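Local structure of putative periplasmic protein (Wolinella succinogenes, 3KN3) at residues Gly125-Ser128 with Lys129-Glu132; Lys140-Lys144 with Glu145-Ile149; Ser230-Met233 with Gln234-Ala238. The protein is of uncertain physiological role but has a periplasmic binding protein fold, can bind glutathione, and is probably related to tungstate-binding components of ABC transporters. One frame throughout, in Å; residues are numbered along the deposited sequence.

Interaction 1: residues Gly125-Ser128 with Lys129-Glu132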
loop_
_atom_site.group_PDB
_atom_site.type_symbol
_atom_site.label_atom_id
_atom_site.label_comp_id
_atom_site.label_asym_id
_atom_site.label_seq_id
_atom_site.Cartn_x
_atom_site.Cartn_y
_atom_site.Cartn_z
ATOM N N GLY A 125 5.544 -4.708 4.182
ATOM C CA GLY A 125 5.346 -3.968 2.949
ATOM C C GLY A 125 5.679 -2.514 3.203
ATOM O O GLY A 125 6.258 -1.825 2.359
ATOM N N THR A 126 5.302 -2.058 4.392
ATOM C CA THR A 126 5.594 -0.717 4.841
ATOM C C THR A 126 7.100 -0.532 5.001
ATOM O O THR A 126 7.641 0.508 4.634
ATOM C CB THR A 126 4.860 -0.416 6.156
ATOM O OG1 THR A 126 3.464 -0.678 5.978
ATOM C CG2 THR A 126 5.019 1.025 6.539
ATOM N N HIS A 127 7.788 -1.548 5.510
ATOM C CA HIS A 127 9.224 -1.421 5.713
ATOM C C HIS A 127 9.968 -1.292 4.394
ATOM O O HIS A 127 10.862 -0.464 4.263
ATOM C CB HIS A 127 9.793 -2.572 6.551
ATOM C CG HIS A 127 11.252 -2.418 6.879
ATOM N ND1 HIS A 127 12.089 -3.491 7.065
ATOM C CD2 HIS A 127 12.018 -1.312 7.040
ATOM C CE1 HIS A 127 13.314 -3.058 7.330
ATOM N NE2 HIS A 127 13.295 -1.741 7.323
ATOM N N SER A 128 9.609 -2.102 3.407
ATOM C CA SER A 128 10.351 -2.060 2.149
ATOM C C SER A 128 9.995 -0.810 1.349
ATOM O O SER A 128 10.796 -0.317 0.563
ATOM C CB SER A 128 10.133 -3.324 1.328
ATOM O OG SER A 128 8.754 -3.524 1.120
ATOM N N LYS A 129 8.798 -0.288 1.575
ATOM C CA LYS A 129 8.421 1.001 1.019
ATOM C C LYS A 129 9.254 2.123 1.622
ATOM O O LYS A 129 9.788 2.956 0.906
ATOM C CB LYS A 129 6.952 1.291 1.283
ATOM C CG LYS A 129 6.539 2.666 0.822
ATOM C CD LYS A 129 6.858 2.850 -0.643
ATOM C CE LYS A 129 6.134 4.060 -1.208
ATOM N NZ LYS A 129 6.315 4.155 -2.672
ATOM N N GLU A 130 9.342 2.135 2.946
ATOM C CA GLU A 130 10.109 3.141 3.674
ATOM C C GLU A 130 11.578 3.105 3.281
ATOM O O GLU A 130 12.211 4.141 3.169
ATOM C CB GLU A 130 9.954 2.939 5.189
ATOM C CG GLU A 130 10.872 3.795 6.037
ATOM C CD GLU A 130 11.920 2.974 6.746
ATOM O OE1 GLU A 130 11.570 1.867 7.200
ATOM O OE2 GLU A 130 13.082 3.431 6.853
ATOM N N ARG A 131 12.114 1.906 3.072
ATOM C CA ARG A 131 13.470 1.758 2.558
ATOM C C ARG A 131 13.590 2.377 1.173
ATOM O O ARG A 131 14.561 3.062 0.878
ATOM C CB ARG A 131 13.889 0.284 2.541
ATOM C CG ARG A 131 14.140 -0.268 3.940
ATOM C CD ARG A 131 14.298 -1.782 3.969
ATOM N NE ARG A 131 15.493 -2.235 3.268
ATOM C CZ ARG A 131 16.730 -2.092 3.735
ATOM N NH1 ARG A 131 17.763 -2.534 3.027
ATOM N NH2 ARG A 131 16.933 -1.498 4.905
ATOM N N GLU A 132 12.593 2.146 0.324
ATOM C CA GLU A 132 12.588 2.747 -1.002
ATOM C C GLU A 132 12.615 4.274 -0.918
ATOM O O GLU A 132 13.326 4.938 -1.671
ATOM C CB GLU A 132 11.374 2.279 -1.802
ATOM C CG GLU A 132 11.720 1.552 -3.099
ATOM C CD GLU A 132 12.287 2.471 -4.191
ATOM O OE1 GLU A 132 11.878 2.311 -5.364
ATOM O OE2 GLU A 132 13.135 3.344 -3.889
HETATM O O HOH W 1 15.751 -0.537 7.010
#

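Interaction 2: residues Lys140-Lys144 with Glu145-Ile149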
loop_
_atom_site.group_PDB
_atom_site.type_symbol
_atom_site.label_atom_id
_atom_site.label_comp_id
_atom_site.label_asym_id
_atom_site.label_seq_id
_atom_site.Cartn_x
_atom_site.Cartn_y
_atom_site.Cartn_z
ATOM N N LYS A 140 20.738 6.275 -0.295
ATOM C CA LYS A 140 21.148 5.199 0.606
ATOM C C LYS A 140 20.183 5.065 1.782
ATOM O O LYS A 140 19.522 6.029 2.177
ATOM C CB LYS A 140 22.551 5.446 1.140
ATOM C CG LYS A 140 22.652 6.707 1.965
ATOM C CD LYS A 140 23.868 6.681 2.856
ATOM C CE LYS A 140 23.914 7.910 3.758
ATOM N NZ LYS A 140 22.698 8.019 4.613
ATOM N N ILE A 141 20.095 3.865 2.338
ATOM C CA ILE A 141 19.338 3.673 3.563
ATOM C C ILE A 141 20.262 3.935 4.729
ATOM O O ILE A 141 21.300 3.304 4.846
ATOM C CB ILE A 141 18.827 2.261 3.668
ATOM C CG1 ILE A 141 18.450 1.747 2.279
ATOM C CG2 ILE A 141 17.684 2.198 4.674
ATOM C CD1 ILE A 141 16.982 1.627 2.046
ATOM N N PRO A 142 19.898 4.884 5.592
ATOM C CA PRO A 142 20.779 5.277 6.702
ATOM C C PRO A 142 20.824 4.221 7.824
ATOM O O PRO A 142 20.839 4.559 9.005
ATOM C CB PRO A 142 20.143 6.574 7.203
ATOM C CG PRO A 142 18.676 6.425 6.868
ATOM C CD PRO A 142 18.610 5.598 5.604
ATOM N N GLU A 143 20.859 2.953 7.432
ATOM C CA GLU A 143 20.892 1.813 8.347
ATOM C C GLU A 143 21.822 1.897 9.551
ATOM O O GLU A 143 21.587 1.222 10.544
ATOM C CB GLU A 143 21.239 0.540 7.577
ATOM C CG GLU A 143 20.045 -0.337 7.281
ATOM C CD GLU A 143 20.323 -1.352 6.186
ATOM O OE1 GLU A 143 21.429 -1.929 6.169
ATOM O OE2 GLU A 143 19.433 -1.572 5.340
ATOM N N LYS A 144 22.887 2.681 9.477
ATOM C CA LYS A 144 23.879 2.635 10.545
ATOM C C LYS A 144 24.013 3.934 11.328
ATOM O O LYS A 144 24.927 4.071 12.141
ATOM C CB LYS A 144 25.239 2.204 9.987
ATOM C CG LYS A 144 25.158 0.989 9.062
ATOM C CD LYS A 144 26.517 0.335 8.805
ATOM C CE LYS A 144 27.360 1.104 7.786
ATOM N NZ LYS A 144 28.716 0.485 7.589
ATOM N N GLU A 145 23.113 4.883 11.073
ATOM C CA GLU A 145 23.142 6.176 11.742
ATOM C C GLU A 145 22.578 6.044 13.133
ATOM O O GLU A 145 21.659 5.260 13.358
ATOM C CB GLU A 145 22.325 7.215 10.976
ATOM C CG GLU A 145 23.154 8.168 10.154
ATOM C CD GLU A 145 23.525 7.586 8.817
ATOM O OE1 GLU A 145 23.597 8.355 7.834
ATOM O OE2 GLU A 145 23.727 6.353 8.743
ATOM N N SER A 146 23.114 6.819 14.070
ATOM C CA SER A 146 22.665 6.710 15.450
ATOM C C SER A 146 21.171 7.030 15.605
ATOM O O SER A 146 20.492 6.431 16.445
ATOM C CB SER A 146 23.530 7.553 16.389
ATOM O OG SER A 146 23.555 8.918 16.016
ATOM N N TRP A 147 20.659 7.938 14.770
ATOM C CA TRP A 147 19.263 8.404 14.881
ATOM C C TRP A 147 18.241 7.496 14.176
ATOM O O TRP A 147 17.035 7.664 14.335
ATOM C CB TRP A 147 19.140 9.839 14.342
ATOM C CG TRP A 147 19.785 9.979 13.007
ATOM C CD1 TRP A 147 21.078 10.309 12.761
ATOM C CD2 TRP A 147 19.182 9.734 11.731
ATOM N NE1 TRP A 147 21.318 10.302 11.416
ATOM C CE2 TRP A 147 20.165 9.956 10.758
ATOM C CE3 TRP A 147 17.899 9.366 11.317
ATOM C CZ2 TRP A 147 19.913 9.820 9.401
ATOM C CZ3 TRP A 147 17.651 9.229 9.967
ATOM C CH2 TRP A 147 18.651 9.455 9.027
ATOM N N TYR A 148 18.738 6.540 13.402
ATOM C CA TYR A 148 17.885 5.640 12.634
ATOM C C TYR A 148 17.694 4.303 13.369
ATOM O O TYR A 148 18.572 3.453 13.382
ATOM C CB TYR A 148 18.476 5.440 11.228
ATOM C CG TYR A 148 17.626 4.602 10.310
ATOM C CD1 TYR A 148 17.915 3.257 10.082
ATOM C CD2 TYR A 148 16.535 5.154 9.666
ATOM C CE1 TYR A 148 17.117 2.485 9.235
ATOM C CE2 TYR A 148 15.746 4.407 8.826
ATOM C CZ TYR A 148 16.029 3.076 8.606
ATOM O OH TYR A 148 15.207 2.363 7.753
ATOM N N ILE A 149 16.529 4.139 13.980
ATOM C CA ILE A 149 16.219 2.985 14.806
ATOM C C ILE A 149 15.276 1.995 14.076
ATOM O O ILE A 149 14.273 2.397 13.478
ATOM C CB ILE A 149 15.627 3.432 16.177
ATOM C CG1 ILE A 149 16.748 3.824 17.135
ATOM C CG2 ILE A 149 14.819 2.315 16.847
ATOM C CD1 ILE A 149 17.569 4.999 16.669
#

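Interaction 3: residues Ser230-Met233 with Gln234-Ala238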
loop_
_atom_site.group_PDB
_atom_site.type_symbol
_atom_site.label_atom_id
_atom_site.label_comp_id
_atom_site.label_asym_id
_atom_site.label_seq_id
_atom_site.Cartn_x
_atom_site.Cartn_y
_atom_site.Cartn_z
ATOM N N SER A 230 -11.115 3.104 -16.151
ATOM C CA SER A 230 -11.979 4.127 -16.757
ATOM C C SER A 230 -11.969 5.438 -15.981
ATOM O O SER A 230 -11.872 5.444 -14.748
ATOM C CB SER A 230 -13.428 3.631 -16.894
ATOM O OG SER A 230 -14.219 4.004 -15.776
ATOM N N GLU A 231 -12.103 6.545 -16.707
ATOM C CA GLU A 231 -11.992 7.865 -16.093
ATOM C C GLU A 231 -12.954 8.026 -14.915
ATOM O O GLU A 231 -12.558 8.470 -13.826
ATOM C CB GLU A 231 -12.196 8.982 -17.124
ATOM C CG GLU A 231 -11.683 10.336 -16.648
ATOM C CD GLU A 231 -10.305 10.235 -15.992
ATOM O OE1 GLU A 231 -9.329 9.880 -16.693
ATOM O OE2 GLU A 231 -10.200 10.507 -14.773
ATOM N N LYS A 232 -14.210 7.643 -15.129
ATOM C CA LYS A 232 -15.199 7.757 -14.072
ATOM C C LYS A 232 -14.671 7.155 -12.771
ATOM O O LYS A 232 -14.777 7.759 -11.707
ATOM C CB LYS A 232 -16.508 7.082 -14.476
ATOM C CG LYS A 232 -17.584 7.168 -13.402
ATOM C CD LYS A 232 -18.526 5.981 -13.462
ATOM C CE LYS A 232 -19.403 5.930 -12.228
ATOM N NZ LYS A 232 -20.283 4.731 -12.233
HETATM N N MSE A 233 -14.090 5.965 -12.873
HETATM C CA MSE A 233 -13.595 5.249 -11.702
HETATM C C MSE A 233 -12.214 5.725 -11.261
HETATM O O MSE A 233 -11.907 5.739 -10.072
HETATM C CB MSE A 233 -13.597 3.737 -11.956
HETATM C CG MSE A 233 -14.997 3.151 -12.051
HETATM SE SE MSE A 233 -16.021 3.508 -10.418
HETATM C CE MSE A 233 -17.817 3.132 -11.058
ATOM N N GLN A 234 -11.379 6.101 -12.217
ATOM C CA GLN A 234 -10.148 6.802 -11.883
ATOM C C GLN A 234 -10.475 7.994 -10.981
ATOM O O GLN A 234 -10.019 8.069 -9.840
ATOM C CB GLN A 234 -9.423 7.253 -13.157
ATOM C CG GLN A 234 -8.653 6.127 -13.830
ATOM C CD GLN A 234 -7.703 5.438 -12.860
ATOM O OE1 GLN A 234 -6.690 6.011 -12.457
ATOM N NE2 GLN A 234 -8.032 4.211 -12.473
ATOM N N ALA A 235 -11.302 8.904 -11.487
ATOM C CA ALA A 235 -11.723 10.073 -10.717
ATOM C C ALA A 235 -12.487 9.693 -9.444
ATOM O O ALA A 235 -12.368 10.351 -8.412
ATOM C CB ALA A 235 -12.565 10.996 -11.584
ATOM N N GLU A 236 -13.277 8.633 -9.521
ATOM C CA GLU A 236 -14.058 8.207 -8.376
ATOM C C GLU A 236 -13.145 7.705 -7.273
ATOM O O GLU A 236 -13.319 8.050 -6.110
ATOM C CB GLU A 236 -15.032 7.115 -8.797
ATOM C CG GLU A 236 -16.117 6.828 -7.793
ATOM C CD GLU A 236 -17.368 6.257 -8.448
ATOM O OE1 GLU A 236 -17.817 6.826 -9.476
ATOM O OE2 GLU A 236 -17.899 5.244 -7.930
ATOM N N ILE A 237 -12.160 6.897 -7.654
ATOM C CA ILE A 237 -11.221 6.295 -6.706
ATOM C C ILE A 237 -10.355 7.333 -6.007
ATOM O O ILE A 237 -10.149 7.269 -4.788
ATOM C CB ILE A 237 -10.297 5.259 -7.386
ATOM C CG1 ILE A 237 -11.079 3.968 -7.664
ATOM C CG2 ILE A 237 -9.044 4.993 -6.514
ATOM C CD1 ILE A 237 -10.405 3.023 -8.640
ATOM N N ALA A 238 -9.846 8.283 -6.786
ATOM C CA ALA A 238 -9.034 9.360 -6.235
ATOM C C ALA A 238 -9.766 10.068 -5.097
ATOM O O ALA A 238 -9.136 10.648 -4.217
ATOM C CB ALA A 238 -8.645 10.356 -7.327
#

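Interaction 1: residues Gly125-Ser128 with Lys129-Glu132
Four backbone bonds join Gly125-Ser128 to Lys129-Glu132 as the first turns of helix 125-138, the helix of a beta-alpha-beta unit with strands 117-119 and 148-150. Each amide of the later segment reaches the carbonyl four residues back, and Arg131 N to His127 O, at 2.9 Å, lies close to Glu130 N to Thr126 O in length and straightness. The start of this helix belongs to the ligand cleft of the periplasmic binding protein fold: Gly125 and Thr126 contact glutathione in a crystal structure of this protein, and here Thr126 OG1 bonds a glycerol. Along one side of the helix His127, Glu130 and Arg131 gather. With CG trans to the backbone N (chi1 -175°), the His127 imidazole projects outward from the helix, where the Arg131 methylene CD covers one face in a CH-pi contact, 3.7 Å from the ring centroid. At the ring's edge, in its plane, Glu130 OE1 comes to 3.2 Å from His127 CD2. Other partners steady all three groups: His127 ND1 bonds Asp122 O, the Glu130 carboxylate is shared between Ser119 and Tyr148, and Arg131 NH2 pairs with Glu143. The guanidinium plane stands 63° from the imidazole. One water bridges their ends, 2.8 Å from His127 NE2 and accepting a bond of 2.6 Å from Arg131 NH2.

Interaction 2: residues Lys140-Lys144 with Glu145-Ile149
Tyr148 swings its ring back against Pro142 and Glu143, its chi1 of -176° (CG opposite the backbone N) directing the phenol at the proline. Tyr148 CB begins the contact 3.4 Å from Pro142 O, and CG stays near that oxygen. CD1 and CE1 pass the CA of Glu143; CD2 of Tyr148 approaches Pro142 CG at 3.7 Å, with CE2 close behind. Pro142 CG lies over one face of the ring in a CH-pi contact, 4.1 Å from the Tyr148 centroid, the side chains crossing at about a right angle. At the tip, Tyr148 OH is 4.0 Å from Ile141 CG2 and bonds Glu130 of helix 125-138. Trp147 touches the same proline obliquely, CH2 3.7 Å from Pro142 CG. In the turn, Glu145 N donates to Pro142 O at 3.1 Å, nearly straight at N-H (173°) but from above the carbonyl plane. The Glu145 carboxylate turns toward Lys140, forming a long, weak salt bridge of 3.4 Å between Lys140 NZ and Glu145 OE1; Lys140 also pairs with Glu111. Two consecutive type I beta turns, Pro142-Glu145 and Glu145-Tyr148, thus bring the chain from helix 125-138 into edge strand 148-150, the return connection of a beta-alpha-beta crossover.

Interaction 3: residues Ser230-Met233 with Gln234-Ala238
Lys232, Met233 and Glu236 run side by side on one flank of helix 231-238, near the C terminus, all pointing the same way, with the glutamate alongside both of the others. The Glu236 carboxylate presents one oxygen to each neighbour: OE1 lies 3.3 Å from Lys232 CE, and OE2 lies 3.6 Å from the selenium, SE, of Met233, modelled as selenomethionine. Glu236 gets there as an extended chain reaching outward from the helix, CG trans to N (chi1 -166°), whereas Met233 bends at chi2. Lys232 is also extended, but its ammonium passes beyond Glu236, NZ standing 4.3 Å from OE1, and forms its salt bridge with Asp31 of helix 20-32. On another side of the helix Glu231 and Gln234 meet at about a right angle, the carboxylate and amide planes 85° apart. There the touching atoms are Glu231 OE2 and Gln234 CB, 3.7 Å apart, while the Gln234 amide turns back to bond Ile228 O through NE2. Ser230, at the N-cap where helix 231-238 follows helix 218-229, accepts from Gln234 N through its carbonyl at 2.7 Å, almost straight, and its hydroxyl bonds Trp227 O. Of the four i to i+4 backbone bonds, that of Glu236 N to Lys232 O is bent, 135° at the hydrogen, and Ile237 N to Met233 O comes last. Chemically, the Glu236 carboxylate is met here by the lysine's methylene and the selenoether, not by a salt-bridged ammonium; the nearby positive charge of Lys232 probably still favours its ionised form.

From the N terminus, the three local contacts follow in series, none nested or crossing another. Interaction 1 starts helix 125-138 at the ligand cleft; interaction 2 closes the loop by which the same chain leaves that helix and enters strand 148-150. These two touch directly, through a salt bridge, a hydrogen bond and the packing of Ile141 against the backbone of Arg131, so helix and returning turn are tied together. Interaction 3, in helix 231-238, follows helix 218-229 directly and is joined to helix 20-32 through Lys232. It stands apart, its nearest atoms about 16 Å from interaction 1 and about 28 Å from interaction 2, across the chain's centre from the latter.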